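Local coordinates for amyloid-like protein 1 (Homo sapiens, PDB 3PMR) that probably binds heparin and takes part in cell adhesion through its helical E2 domain, which dimerizes in a mode shared with the amyloid precursor protein, at residues A110-F115 / A132-Y136. Sequence-based numbering, arbitrary orientation.
Sequences AALEGF and ALRRY
Ala111 faces Tyr136 and Phe115 faces Ala132 where helices 64-119 and 126-157 of the E2 domain run antiparallel, their local axes 8.3 Å apart and inclined at 160°. Small residues at both close approaches are consistent with this spacing: Ala111 CB lies 3.7 Å from Tyr136 CA, and about one helical turn along, Ala132 CB sits 3.6 Å from Phe115 CA. A chi1 of 168° swings the Phe115 ring away from its own N, beside its carbonyl carbon, where it runs alongside Leu133, whose CD1 lies over one face in a CH-pi contact, 3.9 Å from the ring centroid. Leu112 and Tyr136 likewise point the same way, Leu112 CB meeting CE1 of the phenol ring at 3.8 Å. Helix 159-187 adds Ser183 beside Phe115, Leu133 and Tyr136. Replacing the Phe115 ring with the lone methyl of an alanine is likely to open a gap beside Leu133 and leave its CD1 without an aromatic face. The extended Arg135 side chain reaches across so that Ala111 CA lies over its guanidinium, 3.6 Å from NH1. A water donates to Ala111 O (2.7 Å) and Ala132 O and weakly accepts from Arg135 NH1. The helix pair thus forms a largely apolar seam, flanked on the Arg135 side by a bridging water that links two backbone carbonyls no direct bond could join.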
loop_
_atom_site.group_PDB
_atom_site.type_symbol
_atom_site.label_atom_id
_atom_site.label_comp_id
_atom_site.label_asym_id
_atom_site.label_seq_id
_atom_site.Cartn_x
_atom_site.Cartn_y
_atom_site.Cartn_z
ATOM N N ALA B 110 -0.948 -9.269 -27.894
ATOM C CA ALA B 110 0.004 -8.721 -28.850
ATOM C C ALA B 110 1.166 -9.703 -29.044
ATOM O O ALA B 110 1.625 -9.925 -30.165
ATOM C CB ALA B 110 0.539 -7.385 -28.356
ATOM N N ALA B 111 1.636 -10.290 -27.949
ATOM C CA ALA B 111 2.749 -11.231 -28.003
ATOM C C ALA B 111 2.372 -12.531 -28.726
ATOM O O ALA B 111 3.226 -13.151 -29.367
ATOM C CB ALA B 111 3.249 -11.531 -26.591
ATOM N N LEU B 112 1.108 -12.943 -28.621
ATOM C CA LEU B 112 0.647 -14.154 -29.297
ATOM C C LEU B 112 0.685 -13.912 -30.797
ATOM O O LEU B 112 1.162 -14.751 -31.564
ATOM C CB LEU B 112 -0.787 -14.524 -28.880
ATOM C CG LEU B 112 -1.411 -15.719 -29.623
ATOM C CD1 LEU B 112 -0.551 -16.958 -29.434
ATOM C CD2 LEU B 112 -2.814 -15.983 -29.105
ATOM N N GLU B 113 0.170 -12.759 -31.211
ATOM C CA GLU B 113 0.157 -12.386 -32.614
ATOM C C GLU B 113 1.594 -12.393 -33.168
ATOM O O GLU B 113 1.843 -12.940 -34.230
ATOM C CB GLU B 113 -0.469 -10.997 -32.783
ATOM C CG GLU B 113 -0.587 -10.546 -34.231
ATOM C CD GLU B 113 -1.201 -9.157 -34.383
ATOM O OE1 GLU B 113 -0.568 -8.160 -33.965
ATOM O OE2 GLU B 113 -2.323 -9.065 -34.922
ATOM N N GLY B 114 2.531 -11.792 -32.440
ATOM C CA GLY B 114 3.917 -11.765 -32.893
ATOM C C GLY B 114 4.541 -13.154 -33.011
ATOM O O GLY B 114 5.272 -13.442 -33.955
ATOM N N PHE B 115 4.248 -14.021 -32.050
ATOM C CA PHE B 115 4.781 -15.381 -32.055
ATOM C C PHE B 115 4.257 -16.152 -33.263
ATOM O O PHE B 115 4.980 -16.949 -33.864
ATOM C CB PHE B 115 4.385 -16.090 -30.763
ATOM C CG PHE B 115 4.634 -17.574 -30.773
ATOM C CD1 PHE B 115 5.920 -18.078 -30.915
ATOM C CD2 PHE B 115 3.580 -18.469 -30.590
ATOM C CE1 PHE B 115 6.162 -19.453 -30.859
ATOM C CE2 PHE B 115 3.812 -19.843 -30.533
ATOM C CZ PHE B 115 5.102 -20.335 -30.670
ATOM N N ALA B 132 10.144 -14.358 -30.071
ATOM C CA ALA B 132 8.719 -14.050 -30.065
ATOM C C ALA B 132 8.056 -14.921 -28.993
ATOM O O ALA B 132 7.143 -14.489 -28.294
ATOM C CB ALA B 132 8.122 -14.345 -31.427
ATOM N N LEU B 133 8.524 -16.154 -28.867
ATOM C CA LEU B 133 7.978 -17.053 -27.870
ATOM C C LEU B 133 8.368 -16.539 -26.490
ATOM O O LEU B 133 7.533 -16.504 -25.584
ATOM C CB LEU B 133 8.515 -18.479 -28.075
ATOM C CG LEU B 133 8.018 -19.555 -27.102
ATOM C CD1 LEU B 133 6.489 -19.692 -27.205
ATOM C CD2 LEU B 133 8.695 -20.885 -27.416
ATOM N N ARG B 134 9.627 -16.128 -26.332
ATOM C CA ARG B 134 10.096 -15.627 -25.046
ATOM C C ARG B 134 9.198 -14.500 -24.557
ATOM O O ARG B 134 8.836 -14.441 -23.388
ATOM C CB ARG B 134 11.532 -15.113 -25.137
ATOM C CG ARG B 134 11.990 -14.406 -23.862
ATOM C CD ARG B 134 13.435 -13.920 -23.944
ATOM N NE ARG B 134 13.896 -13.373 -22.667
ATOM C CZ ARG B 134 13.456 -12.236 -22.129
ATOM N NH1 ARG B 134 12.541 -11.506 -22.757
ATOM N NH2 ARG B 134 13.925 -11.834 -20.954
ATOM N N ARG B 135 8.837 -13.609 -25.470
ATOM C CA ARG B 135 7.988 -12.484 -25.142
ATOM C C ARG B 135 6.595 -12.954 -24.711
ATOM O O ARG B 135 6.003 -12.388 -23.795
ATOM C CB ARG B 135 7.915 -11.547 -26.347
ATOM C CG ARG B 135 6.973 -10.373 -26.201
ATOM C CD ARG B 135 7.390 -9.251 -27.136
ATOM N NE ARG B 135 6.298 -8.320 -27.386
ATOM C CZ ARG B 135 5.470 -8.412 -28.421
ATOM N NH1 ARG B 135 5.620 -9.394 -29.303
ATOM N NH2 ARG B 135 4.487 -7.535 -28.571
ATOM N N TYR B 136 6.078 -13.992 -25.359
ATOM C CA TYR B 136 4.759 -14.517 -25.005
ATOM C C TYR B 136 4.808 -15.182 -23.627
ATOM O O TYR B 136 3.893 -15.028 -22.821
ATOM C CB TYR B 136 4.285 -15.528 -26.051
ATOM C CG TYR B 136 2.930 -16.138 -25.748
ATOM C CD1 TYR B 136 1.758 -15.375 -25.831
ATOM C CD2 TYR B 136 2.818 -17.473 -25.368
ATOM C CE1 TYR B 136 0.513 -15.934 -25.544
ATOM C CE2 TYR B 136 1.576 -18.041 -25.076
ATOM C CZ TYR B 136 0.431 -17.267 -25.168
ATOM O OH TYR B 136 -0.793 -17.832 -24.889
HETATM O O HOH W 1 5.887 -12.582 -29.421
#